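Local coordinates for protein Rho guanine nucleotide exchange factor 3 (Mus musculus, PDB 2Z0Q) that acts as a guanine nucleotide exchange factor for the small GTPases RhoA and RhoB, represented here by its DH-PH domains, at residues A[72-77]-A[106-111]; A[99-104]-A[161-166]; A[64-69]-A[112-117]. One frame throughout, in Å; residues are numbered along the deposited sequence.

Contact 1: A[72-77]-A[106-111]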
ATOM      1  N   PRO A  72       3.976 -16.392  12.735  1.00 25.92           N
ATOM      2  CA  PRO A  72       4.124 -17.849  12.822  1.00 24.54           C
ATOM      3  C   PRO A  72       4.159 -18.558  11.462  1.00 23.51           C
ATOM      4  O   PRO A  72       4.812 -19.585  11.324  1.00 23.14           O
ATOM      5  CB  PRO A  72       2.920 -18.282  13.664  1.00 26.57           C
ATOM      6  CG  PRO A  72       2.603 -17.048  14.467  1.00 26.14           C
ATOM      7  CD  PRO A  72       2.804 -15.926  13.508  1.00 26.88           C
ATOM      8  N   LEU A  73       3.466 -18.011  10.470  1.00 24.26           N
ATOM      9  CA  LEU A  73       3.436 -18.631   9.129  1.00 23.74           C
ATOM     10  C   LEU A  73       4.834 -18.715   8.496  1.00 24.27           C
ATOM     11  O   LEU A  73       5.214 -19.718   7.892  1.00 21.65           O
ATOM     12  CB  LEU A  73       2.553 -17.821   8.174  1.00 26.88           C
ATOM     13  CG  LEU A  73       1.182 -17.401   8.678  1.00 28.34           C
ATOM     14  CD1 LEU A  73       0.414 -16.779   7.534  1.00 30.59           C
ATOM     15  CD2 LEU A  73       0.472 -18.596   9.263  1.00 29.49           C
ATOM     16  N   HIS A  74       5.558 -17.618   8.615  1.00 22.59           N
ATOM     17  CA  HIS A  74       6.911 -17.510   8.079  1.00 21.19           C
ATOM     18  C   HIS A  74       7.915 -18.287   8.946  1.00 21.61           C
ATOM     19  O   HIS A  74       8.829 -18.948   8.437  1.00 20.36           O
ATOM     20  CB  HIS A  74       7.226 -16.011   7.919  1.00 19.14           C
ATOM     21  CG  HIS A  74       6.344 -15.338   6.910  1.00 21.38           C
ATOM     22  ND1 HIS A  74       6.492 -15.533   5.551  1.00 20.03           N
ATOM     23  CD2 HIS A  74       5.268 -14.528   7.058  1.00 21.36           C
ATOM     24  CE1 HIS A  74       5.541 -14.882   4.908  1.00 22.22           C
ATOM     25  NE2 HIS A  74       4.783 -14.265   5.800  1.00 24.68           N
ATOM     26  N   GLU A  75       7.714 -18.289  10.263  1.00 23.37           N
ATOM     27  CA  GLU A  75       8.597 -19.055  11.113  1.00 23.54           C
ATOM     28  C   GLU A  75       8.460 -20.514  10.750  1.00 24.07           C
ATOM     29  O   GLU A  75       9.450 -21.249  10.759  1.00 23.57           O
ATOM     30  CB  GLU A  75       8.262 -18.856  12.607  1.00 25.67           C
ATOM     31  CG  GLU A  75       8.525 -17.440  13.104  1.00 25.93           C
ATOM     32  CD  GLU A  75       8.129 -17.248  14.573  1.00 31.65           C
ATOM     33  OE1 GLU A  75       6.937 -17.429  14.908  1.00 30.54           O
ATOM     34  OE2 GLU A  75       9.025 -16.912  15.380  1.00 33.30           O
ATOM     35  N   GLU A  76       7.236 -20.946  10.438  1.00 24.05           N
ATOM     36  CA  GLU A  76       7.028 -22.337  10.066  1.00 24.59           C
ATOM     37  C   GLU A  76       7.754 -22.638   8.761  1.00 21.04           C
ATOM     38  O   GLU A  76       8.394 -23.671   8.649  1.00 21.31           O
ATOM     39  CB  GLU A  76       5.546 -22.655   9.890  1.00 26.39           C
ATOM     40  CG  GLU A  76       5.284 -24.101   9.502  1.00 31.84           C
ATOM     41  CD  GLU A  76       5.698 -25.068  10.582  1.00 31.47           C
ATOM     42  OE1 GLU A  76       5.551 -24.721  11.775  1.00 36.59           O
ATOM     43  OE2 GLU A  76       6.156 -26.179  10.262  1.00 32.30           O
ATOM     44  N   LEU A  77       7.665 -21.749   7.778  1.00 21.27           N
ATOM     45  CA  LEU A  77       8.352 -22.050   6.521  1.00 19.79           C
ATOM     46  C   LEU A  77       9.863 -22.083   6.756  1.00 18.87           C
ATOM     47  O   LEU A  77      10.561 -22.989   6.313  1.00 19.12           O
ATOM     48  CB  LEU A  77       8.000 -21.023   5.442  1.00 20.43           C
ATOM     49  CG  LEU A  77       8.827 -21.202   4.169  1.00 20.25           C
ATOM     50  CD1 LEU A  77       8.638 -22.593   3.595  1.00 20.94           C
ATOM     51  CD2 LEU A  77       8.457 -20.089   3.192  1.00 20.08           C
ATOM     52  N   SER A 106      -3.622 -18.545   3.299  1.00 23.68           N
ATOM     53  CA  SER A 106      -5.000 -18.092   3.309  1.00 22.21           C
ATOM     54  C   SER A 106      -5.135 -16.912   4.315  1.00 23.68           C
ATOM     55  O   SER A 106      -5.982 -16.060   4.145  1.00 24.62           O
ATOM     56  CB  SER A 106      -5.949 -19.237   3.703  1.00 21.32           C
ATOM     57  OG  SER A 106      -5.691 -19.699   5.006  1.00 21.34           O
ATOM     58  N   SER A 107      -4.306 -16.882   5.352  1.00 25.36           N
ATOM     59  CA  SER A 107      -4.363 -15.775   6.324  1.00 27.61           C
ATOM     60  C   SER A 107      -4.015 -14.422   5.699  1.00 28.42           C
ATOM     61  O   SER A 107      -4.378 -13.367   6.246  1.00 27.95           O
ATOM     62  CB  SER A 107      -3.431 -16.046   7.493  1.00 26.20           C
ATOM     63  OG  SER A 107      -3.765 -17.263   8.119  1.00 32.71           O
ATOM     64  N   TYR A 108      -3.328 -14.413   4.552  1.00 28.53           N
ATOM     65  CA  TYR A 108      -3.022 -13.117   3.926  1.00 27.79           C
ATOM     66  C   TYR A 108      -4.303 -12.448   3.401  1.00 29.43           C
ATOM     67  O   TYR A 108      -4.354 -11.237   3.227  1.00 28.07           O
ATOM     68  CB  TYR A 108      -2.008 -13.270   2.787  1.00 27.40           C
ATOM     69  CG  TYR A 108      -0.582 -13.141   3.255  1.00 25.35           C
ATOM     70  CD1 TYR A 108      -0.014 -14.069   4.118  1.00 25.71           C
ATOM     71  CD2 TYR A 108       0.174 -12.024   2.894  1.00 29.06           C
ATOM     72  CE1 TYR A 108       1.311 -13.887   4.631  1.00 27.17           C
ATOM     73  CE2 TYR A 108       1.470 -11.823   3.393  1.00 28.14           C
ATOM     74  CZ  TYR A 108       2.027 -12.748   4.255  1.00 27.84           C
ATOM     75  OH  TYR A 108       3.288 -12.498   4.732  1.00 28.66           O
ATOM     76  N   ASP A 109      -5.345 -13.241   3.148  1.00 30.07           N
ATOM     77  CA  ASP A 109      -6.596 -12.686   2.666  1.00 31.69           C
ATOM     78  C   ASP A 109      -7.174 -11.751   3.736  1.00 32.68           C
ATOM     79  O   ASP A 109      -7.492 -10.593   3.457  1.00 33.89           O
ATOM     80  CB  ASP A 109      -7.593 -13.811   2.380  1.00 33.81           C
ATOM     81  CG  ASP A 109      -8.851 -13.322   1.725  1.00 34.16           C
ATOM     82  OD1 ASP A 109      -8.748 -12.483   0.823  1.00 35.27           O
ATOM     83  OD2 ASP A 109      -9.949 -13.795   2.101  1.00 37.64           O
ATOM     84  N   SER A 110      -7.287 -12.276   4.951  1.00 32.72           N
ATOM     85  CA  SER A 110      -7.813 -11.543   6.095  1.00 34.04           C
ATOM     86  C   SER A 110      -6.965 -10.293   6.324  1.00 33.73           C
ATOM     87  O   SER A 110      -7.483  -9.185   6.454  1.00 34.93           O
ATOM     88  CB  SER A 110      -7.770 -12.459   7.321  1.00 34.72           C
ATOM     89  OG  SER A 110      -8.315 -11.844   8.474  1.00 35.79           O
ATOM     90  N   TYR A 111      -5.649 -10.479   6.343  1.00 33.74           N
ATOM     91  CA  TYR A 111      -4.723  -9.378   6.555  1.00 32.33           C
ATOM     92  C   TYR A 111      -4.819  -8.271   5.510  1.00 32.30           C
ATOM     93  O   TYR A 111      -4.956  -7.087   5.843  1.00 30.63           O
ATOM     94  CB  TYR A 111      -3.295  -9.903   6.573  1.00 33.03           C
ATOM     95  CG  TYR A 111      -2.297  -8.809   6.805  1.00 34.11           C
ATOM     96  CD1 TYR A 111      -2.216  -8.173   8.042  1.00 35.74           C
ATOM     97  CD2 TYR A 111      -1.460  -8.387   5.790  1.00 34.21           C
ATOM     98  CE1 TYR A 111      -1.313  -7.135   8.253  1.00 37.08           C
ATOM     99  CE2 TYR A 111      -0.547  -7.344   5.992  1.00 36.07           C
ATOM    100  CZ  TYR A 111      -0.482  -6.730   7.218  1.00 36.57           C
ATOM    101  OH  TYR A 111       0.424  -5.704   7.428  1.00 40.63           O
TER
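Leu73 and His74 reach across from helix 67-84 to Ser107 and Tyr108 on helix 107-125, inside the all-helical bundle of the DH (RhoGEF) domain. The two helical segments run roughly antiparallel, at 151°, and their axes come no closer than 13.3 Å. That is too wide for backbones to pack directly, so extended side chains span the gap. Leu73 is the first to do so. Its CB heads for the other helix, and the extended second torsion (chi2 -173°) carries CD1 farther out, where it lies 3.9 Å from Ser107 CB. The same methyl lies near the plane of the Tyr108 ring, at its edge, with CD1 4.2 Å from CE1. Leucine suits this place because its chain is long enough for CD1 to reach both the serine CB and the phenol rim.

His74 makes the polar half of the contact. Its side chain and that of Tyr108 approach from opposite directions, and NE2 and the phenol OH meet in a short hydrogen bond of 2.5 Å, in which either may be the donor. The rings meet rim to rim, with planes at 82°, so neither lies over the other's face. The other ring nitrogen, ND1, is hydrogen-bonded to Glu31 OE1 of helix 15-51. With both nitrogens engaged, the buried ring is gripped at two points and its rotation is fixed. The carboxylate is likely to polarise the imidazole. Histidine fits here because one flat group can serve two polar partners belonging to different helices, and tyrosine because it can carry a hydroxyl across the gap. Leu160 and Pro156 of helix 155-172 pack against Tyr108. At the junction of the rings, the phenol oxygen of Tyr108 also lies 3.3 Å from His74 CE1, beside the bonded NE2.

Contact 2: A[99-104]-A[161-166]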
ATOM      1  N   VAL A  99       4.910 -26.616  -1.474  1.00 15.32           N
ATOM      2  CA  VAL A  99       3.555 -27.050  -1.778  1.00 15.82           C
ATOM      3  C   VAL A  99       2.746 -27.338  -0.497  1.00 15.70           C
ATOM      4  O   VAL A  99       1.581 -26.973  -0.400  1.00 15.79           O
ATOM      5  CB  VAL A  99       3.581 -28.270  -2.683  1.00 15.93           C
ATOM      6  CG1 VAL A  99       2.127 -28.853  -2.819  1.00 15.95           C
ATOM      7  CG2 VAL A  99       4.083 -27.830  -4.092  1.00 17.23           C
ATOM      8  N   GLY A 100       3.367 -27.965   0.500  1.00 16.79           N
ATOM      9  CA  GLY A 100       2.625 -28.217   1.735  1.00 17.99           C
ATOM     10  C   GLY A 100       2.374 -26.991   2.591  1.00 17.20           C
ATOM     11  O   GLY A 100       1.415 -26.940   3.376  1.00 18.10           O
ATOM     12  N   TRP A 101       3.242 -25.991   2.479  1.00 18.21           N
ATOM     13  CA  TRP A 101       3.104 -24.774   3.268  1.00 17.11           C
ATOM     14  C   TRP A 101       2.124 -23.759   2.691  1.00 17.00           C
ATOM     15  O   TRP A 101       1.441 -23.079   3.430  1.00 17.82           O
ATOM     16  CB  TRP A 101       4.499 -24.119   3.436  1.00 17.89           C
ATOM     17  CG  TRP A 101       4.507 -22.782   4.125  1.00 18.55           C
ATOM     18  CD1 TRP A 101       4.473 -22.546   5.485  1.00 19.76           C
ATOM     19  CD2 TRP A 101       4.573 -21.492   3.498  1.00 20.34           C
ATOM     20  NE1 TRP A 101       4.510 -21.191   5.726  1.00 20.95           N
ATOM     21  CE2 TRP A 101       4.569 -20.524   4.530  1.00 20.86           C
ATOM     22  CE3 TRP A 101       4.643 -21.060   2.156  1.00 21.83           C
ATOM     23  CZ2 TRP A 101       4.630 -19.137   4.268  1.00 21.63           C
ATOM     24  CZ3 TRP A 101       4.710 -19.669   1.895  1.00 20.60           C
ATOM     25  CH2 TRP A 101       4.701 -18.735   2.946  1.00 21.96           C
ATOM     26  N   LEU A 102       2.033 -23.689   1.362  1.00 16.71           N
ATOM     27  CA  LEU A 102       1.143 -22.724   0.713  1.00 18.23           C
ATOM     28  C   LEU A 102      -0.268 -22.465   1.265  1.00 16.35           C
ATOM     29  O   LEU A 102      -0.721 -21.324   1.274  1.00 17.41           O
ATOM     30  CB  LEU A 102       1.002 -23.059  -0.793  1.00 20.43           C
ATOM     31  CG  LEU A 102       2.286 -22.958  -1.578  1.00 24.27           C
ATOM     32  CD1 LEU A 102       2.044 -23.219  -3.046  1.00 24.25           C
ATOM     33  CD2 LEU A 102       2.857 -21.580  -1.326  1.00 27.58           C
ATOM     34  N   PRO A 103      -0.987 -23.508   1.668  1.00 17.38           N
ATOM     35  CA  PRO A 103      -2.342 -23.310   2.193  1.00 17.89           C
ATOM     36  C   PRO A 103      -2.423 -22.310   3.382  1.00 18.90           C
ATOM     37  O   PRO A 103      -3.439 -21.676   3.563  1.00 17.83           O
ATOM     38  CB  PRO A 103      -2.757 -24.724   2.595  1.00 17.88           C
ATOM     39  CG  PRO A 103      -2.067 -25.548   1.590  1.00 17.41           C
ATOM     40  CD  PRO A 103      -0.697 -24.950   1.551  1.00 17.01           C
ATOM     41  N   CYS A 104      -1.337 -22.155   4.140  1.00 20.27           N
ATOM     42  CA  CYS A 104      -1.381 -21.243   5.272  1.00 21.96           C
ATOM     43  C   CYS A 104      -1.435 -19.797   4.829  1.00 22.31           C
ATOM     44  O   CYS A 104      -1.759 -18.916   5.622  1.00 23.18           O
ATOM     45  CB  CYS A 104      -0.203 -21.482   6.221  1.00 21.69           C
ATOM     46  SG  CYS A 104       1.280 -20.661   5.773  1.00 26.00           S
ATOM     47  N   VAL A 161       3.787 -10.745  -2.983  1.00 16.04           N
ATOM     48  CA  VAL A 161       3.907 -10.396  -4.391  1.00 18.18           C
ATOM     49  C   VAL A 161       5.197 -10.879  -5.024  1.00 16.80           C
ATOM     50  O   VAL A 161       5.239 -11.159  -6.230  1.00 16.90           O
ATOM     51  CB  VAL A 161       3.749  -8.839  -4.548  1.00 17.01           C
ATOM     52  CG1 VAL A 161       4.383  -8.317  -5.846  1.00 22.18           C
ATOM     53  CG2 VAL A 161       2.299  -8.491  -4.470  1.00 19.00           C
ATOM     54  N   LYS A 162       6.230 -11.007  -4.196  1.00 17.28           N
ATOM     55  CA  LYS A 162       7.549 -11.416  -4.629  1.00 16.27           C
ATOM     56  C   LYS A 162       7.747 -12.923  -4.658  1.00 14.21           C
ATOM     57  O   LYS A 162       8.720 -13.405  -5.232  1.00 13.08           O
ATOM     58  CB  LYS A 162       8.618 -10.785  -3.723  1.00 19.10           C
ATOM     59  CG  LYS A 162       9.995 -10.708  -4.377  1.00 26.35           C
ATOM     60  CD  LYS A 162      10.995  -9.924  -3.498  1.00 29.84           C
ATOM     61  CE  LYS A 162      12.400  -9.957  -4.104  1.00 32.12           C
ATOM     62  NZ  LYS A 162      13.381  -9.389  -3.142  1.00 34.62           N
ATOM     63  N   TYR A 163       6.812 -13.710  -4.108  1.00 13.07           N
ATOM     64  CA  TYR A 163       7.084 -15.150  -4.091  1.00 13.36           C
ATOM     65  C   TYR A 163       7.250 -15.776  -5.496  1.00 13.11           C
ATOM     66  O   TYR A 163       8.120 -16.610  -5.706  1.00 11.73           O
ATOM     67  CB  TYR A 163       6.003 -15.921  -3.303  1.00 13.04           C
ATOM     68  CG  TYR A 163       6.236 -15.960  -1.800  1.00 15.22           C
ATOM     69  CD1 TYR A 163       7.440 -16.447  -1.272  1.00 14.53           C
ATOM     70  CD2 TYR A 163       5.253 -15.530  -0.905  1.00 15.56           C
ATOM     71  CE1 TYR A 163       7.661 -16.503   0.089  1.00 16.18           C
ATOM     72  CE2 TYR A 163       5.460 -15.581   0.444  1.00 13.95           C
ATOM     73  CZ  TYR A 163       6.672 -16.066   0.951  1.00 16.12           C
ATOM     74  OH  TYR A 163       6.905 -16.094   2.313  1.00 16.96           O
ATOM     75  N   PRO A 164       6.393 -15.392  -6.472  1.00 13.50           N
ATOM     76  CA  PRO A 164       6.569 -15.998  -7.796  1.00 13.35           C
ATOM     77  C   PRO A 164       8.019 -15.780  -8.330  1.00 13.06           C
ATOM     78  O   PRO A 164       8.654 -16.707  -8.843  1.00 13.31           O
ATOM     79  CB  PRO A 164       5.508 -15.285  -8.650  1.00 13.86           C
ATOM     80  CG  PRO A 164       4.406 -15.023  -7.671  1.00 14.22           C
ATOM     81  CD  PRO A 164       5.186 -14.558  -6.414  1.00 12.90           C
ATOM     82  N   LEU A 165       8.513 -14.556  -8.191  1.00 12.63           N
ATOM     83  CA  LEU A 165       9.861 -14.213  -8.654  1.00 14.36           C
ATOM     84  C   LEU A 165      10.921 -15.068  -7.939  1.00 13.98           C
ATOM     85  O   LEU A 165      11.826 -15.620  -8.562  1.00 12.57           O
ATOM     86  CB  LEU A 165      10.118 -12.710  -8.373  1.00 16.53           C
ATOM     87  CG  LEU A 165      11.501 -12.119  -8.705  1.00 18.60           C
ATOM     88  CD1 LEU A 165      11.388 -10.544  -8.761  1.00 19.16           C
ATOM     89  CD2 LEU A 165      12.513 -12.535  -7.676  1.00 19.70           C
ATOM     90  N   LEU A 166      10.778 -15.181  -6.622  1.00 14.32           N
ATOM     91  CA  LEU A 166      11.754 -15.930  -5.826  1.00 13.99           C
ATOM     92  C   LEU A 166      11.728 -17.426  -6.106  1.00 13.71           C
ATOM     93  O   LEU A 166      12.783 -18.059  -6.208  1.00 10.63           O
ATOM     94  CB  LEU A 166      11.494 -15.689  -4.332  1.00 13.60           C
ATOM     95  CG  LEU A 166      11.656 -14.294  -3.777  1.00 17.97           C
ATOM     96  CD1 LEU A 166      11.037 -14.238  -2.311  1.00 19.43           C
ATOM     97  CD2 LEU A 166      13.163 -13.977  -3.754  1.00 18.05           C
TER
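Trp101 and Tyr163 carry this contact, as an aromatic pair buried in the DH helical bundle. The indole comes from helix 95-101 and the phenol from helix 155-172. Their side chains cross at about a right angle and form an offset edge-to-face pair: the edge of the six-membered indole ring is turned toward the Tyr163 face, with planes at 70° and centroids 5.8 Å apart. With CG of Trp101 placed opposite its backbone N (chi1 175°), the indole extends toward helix 155-172 and its outermost carbon leads.

The apolar contact is narrow, with Trp101 CH2 lying 3.9 Å from Tyr163 CZ. The same Trp101 CH2 comes 3.5 Å from the hydroxyl oxygen, Tyr163 OH. Within its own segment, Trp101 also takes Cys104 SG over one ring face, 3.2 Å above the plane and offset toward the rim.

The polar ends are satisfied away from this pair. Trp101 NE1 bonds to Leu73 O in helix 67-84, and Tyr163 OH to Glu31 OE2 in helix 15-51. Tryptophan and tyrosine therefore suit a buried site: the rim of the indole meets the phenol, while the N-H and the hydroxyl each find a partner on a further helix.

Contact 3: A[64-69]-A[112-117]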
ATOM      1  N   PHE A  64      -0.918  -3.171  14.605  1.00 40.00           N
ATOM      2  CA  PHE A  64       0.026  -4.290  14.702  1.00 40.77           C
ATOM      3  C   PHE A  64      -0.642  -5.619  15.061  1.00 41.29           C
ATOM      4  O   PHE A  64      -0.013  -6.684  15.048  1.00 39.25           O
ATOM      5  CB  PHE A  64       1.108  -3.982  15.751  1.00 40.92           C
ATOM      6  CG  PHE A  64       1.685  -2.604  15.644  1.00 39.96           C
ATOM      7  CD1 PHE A  64       0.941  -1.487  16.042  1.00 39.87           C
ATOM      8  CD2 PHE A  64       2.972  -2.411  15.145  1.00 38.92           C
ATOM      9  CE1 PHE A  64       1.474  -0.202  15.942  1.00 39.01           C
ATOM     10  CE2 PHE A  64       3.512  -1.126  15.043  1.00 38.69           C
ATOM     11  CZ  PHE A  64       2.758  -0.023  15.443  1.00 38.77           C
ATOM     12  N   GLY A  65      -1.928  -5.543  15.378  1.00 43.04           N
ATOM     13  CA  GLY A  65      -2.673  -6.723  15.766  1.00 44.91           C
ATOM     14  C   GLY A  65      -2.642  -7.893  14.811  1.00 46.01           C
ATOM     15  O   GLY A  65      -2.433  -9.033  15.233  1.00 48.30           O
ATOM     16  N   THR A  66      -2.845  -7.647  13.525  1.00 46.62           N
ATOM     17  CA  THR A  66      -2.843  -8.763  12.594  1.00 46.53           C
ATOM     18  C   THR A  66      -1.464  -9.267  12.234  1.00 46.00           C
ATOM     19  O   THR A  66      -1.297 -10.460  11.977  1.00 45.47           O
ATOM     20  CB  THR A  66      -3.569  -8.426  11.304  1.00 47.70           C
ATOM     21  OG1 THR A  66      -4.798  -7.758  11.610  1.00 47.84           O
ATOM     22  CG2 THR A  66      -3.879  -9.725  10.543  1.00 48.42           C
ATOM     23  N   LEU A  67      -0.481  -8.372  12.224  1.00 46.08           N
ATOM     24  CA  LEU A  67       0.891  -8.756  11.892  1.00 47.38           C
ATOM     25  C   LEU A  67       1.326  -9.944  12.721  1.00 46.99           C
ATOM     26  O   LEU A  67       2.033 -10.823  12.235  1.00 47.51           O
ATOM     27  CB  LEU A  67       1.872  -7.597  12.120  1.00 47.27           C
ATOM     28  CG  LEU A  67       1.853  -6.430  11.133  1.00 48.41           C
ATOM     29  CD1 LEU A  67       2.951  -5.452  11.544  1.00 48.99           C
ATOM     30  CD2 LEU A  67       2.086  -6.916   9.693  1.00 48.76           C
ATOM     31  N   ASP A  68       0.891  -9.975  13.972  1.00 47.31           N
ATOM     32  CA  ASP A  68       1.225 -11.073  14.868  1.00 47.14           C
ATOM     33  C   ASP A  68       0.607 -12.405  14.491  1.00 44.95           C
ATOM     34  O   ASP A  68       0.975 -13.435  15.042  1.00 46.50           O
ATOM     35  CB  ASP A  68       0.847 -10.731  16.319  1.00 49.33           C
ATOM     36  CG  ASP A  68       1.931  -9.949  17.024  1.00 51.03           C
ATOM     37  OD1 ASP A  68       3.091 -10.425  17.021  1.00 51.06           O
ATOM     38  OD2 ASP A  68       1.627  -8.859  17.570  1.00 52.95           O
ATOM     39  N   SER A  69      -0.357 -12.414  13.592  1.00 42.80           N
ATOM     40  CA  SER A  69      -0.908 -13.692  13.192  1.00 39.99           C
ATOM     41  C   SER A  69      -0.065 -14.214  12.011  1.00 38.55           C
ATOM     42  O   SER A  69      -0.030 -15.412  11.740  1.00 38.58           O
ATOM     43  CB  SER A  69      -2.372 -13.555  12.788  1.00 41.09           C
ATOM     44  OG  SER A  69      -2.515 -12.878  11.553  1.00 45.66           O
ATOM     45  N   CYS A 112      -4.703  -8.626   4.237  1.00 31.66           N
ATOM     46  CA  CYS A 112      -4.764  -7.601   3.206  1.00 33.39           C
ATOM     47  C   CYS A 112      -6.089  -6.864   3.145  1.00 36.07           C
ATOM     48  O   CYS A 112      -6.143  -5.724   2.672  1.00 34.69           O
ATOM     49  CB  CYS A 112      -4.439  -8.198   1.844  1.00 34.42           C
ATOM     50  SG  CYS A 112      -2.750  -8.778   1.796  1.00 31.64           S
ATOM     51  N   SER A 113      -7.153  -7.507   3.632  1.00 37.90           N
ATOM     52  CA  SER A 113      -8.474  -6.880   3.609  1.00 40.36           C
ATOM     53  C   SER A 113      -8.624  -5.792   4.676  1.00 40.60           C
ATOM     54  O   SER A 113      -9.404  -4.857   4.503  1.00 41.86           O
ATOM     55  CB  SER A 113      -9.587  -7.938   3.785  1.00 41.07           C
ATOM     56  OG  SER A 113      -9.667  -8.422   5.123  1.00 41.32           O
ATOM     57  N   ASN A 114      -7.886  -5.907   5.775  1.00 41.12           N
ATOM     58  CA  ASN A 114      -7.989  -4.911   6.838  1.00 41.24           C
ATOM     59  C   ASN A 114      -6.908  -3.844   6.734  1.00 39.91           C
ATOM     60  O   ASN A 114      -6.842  -2.906   7.547  1.00 41.17           O
ATOM     61  CB  ASN A 114      -7.921  -5.588   8.211  1.00 44.21           C
ATOM     62  CG  ASN A 114      -6.567  -6.216   8.494  1.00 46.32           C
ATOM     63  OD1 ASN A 114      -5.515  -5.646   8.162  1.00 47.21           O
ATOM     64  ND2 ASN A 114      -6.582  -7.390   9.145  1.00 47.12           N
ATOM     65  N   GLN A 115      -6.066  -3.983   5.719  1.00 36.88           N
ATOM     66  CA  GLN A 115      -4.976  -3.053   5.503  1.00 36.09           C
ATOM     67  C   GLN A 115      -5.488  -1.617   5.241  1.00 34.04           C
ATOM     68  O   GLN A 115      -4.902  -0.658   5.746  1.00 33.05           O
ATOM     69  CB  GLN A 115      -4.125  -3.540   4.321  1.00 38.06           C
ATOM     70  CG  GLN A 115      -2.728  -2.957   4.251  1.00 42.72           C
ATOM     71  CD  GLN A 115      -1.796  -3.539   5.294  1.00 44.16           C
ATOM     72  OE1 GLN A 115      -2.212  -3.884   6.405  1.00 46.54           O
ATOM     73  NE2 GLN A 115      -0.520  -3.626   4.951  1.00 46.29           N
ATOM     74  N   VAL A 116      -6.572  -1.461   4.471  1.00 31.73           N
ATOM     75  CA  VAL A 116      -7.050  -0.091   4.164  1.00 30.76           C
ATOM     76  C   VAL A 116      -7.425   0.692   5.412  1.00 30.52           C
ATOM     77  O   VAL A 116      -7.075   1.872   5.531  1.00 31.32           O
ATOM     78  CB  VAL A 116      -8.249  -0.072   3.146  1.00 29.82           C
ATOM     79  CG1 VAL A 116      -9.479  -0.708   3.731  1.00 30.32           C
ATOM     80  CG2 VAL A 116      -8.569   1.354   2.750  1.00 28.51           C
ATOM     81  N   ALA A 117      -8.120   0.056   6.355  1.00 29.88           N
ATOM     82  CA  ALA A 117      -8.480   0.759   7.586  1.00 28.65           C
ATOM     83  C   ALA A 117      -7.223   1.184   8.357  1.00 29.16           C
ATOM     84  O   ALA A 117      -7.159   2.294   8.867  1.00 28.87           O
ATOM     85  CB  ALA A 117      -9.369  -0.123   8.457  1.00 29.77           C
TER
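Thr66 and Asn114 are brought together by their first torsions: OG1 of Thr66 stands beside its own backbone N (chi1 -45°), while CG of Asn114 lies between its backbone N and carbonyl carbon (chi1 66°). The two side chains then approach from opposite directions. Their meeting lies near the surface of the DH helical bundle, between the loop residue Thr66, just ahead of helix 67-84, and helix 107-125, whose regular bonding lapses at the N atoms of Val116 and Ala117.

Thr66 OG1 is 3.1 Å from the amide atom modelled as Asn114 ND2, though the amide is probably turned over, and a hydrogen bond may then form. The threonine methyl CG2 lies against Tyr111 of helix 107-125. Threonine suits the spot by offering a hydroxyl and a methyl from one short branch, and asparagine by its compact polar end. Were Asn114 cut back to an alanine, the Thr66 hydroxyl is likely to lose its polar neighbour on helix 107-125.

The backbone on the threonine side is tied locally: Thr66 O accepts two bonds from Ser69, from its N and, in the carbonyl plane, from its OG, which lies 2.7 Å from Thr66 O.

Contacts 1 and 3 both use helices 67-84 and 107-125, with centres about 11 Å apart; contact 1 is nested in the loop that contact 3 closes. Tyr111, on the helix of contact 1, touches contact 3 at Thr66, its CD1 3.4 Å from Thr66 CG2. Contact 2 lies about 10 Å from contact 1, centre to centre, and touches it where His74 CE1 comes 3.2 Å from Tyr163 OH. Glu31 unites that pair, one carboxylate oxygen serving His74 and the other Tyr163. Contacts 2 and 3 do not touch: their centres are about 19 Å apart. All six segments lie in the DH domain, so the contacts belong to its own helical framework; no GTPase is part of this structure.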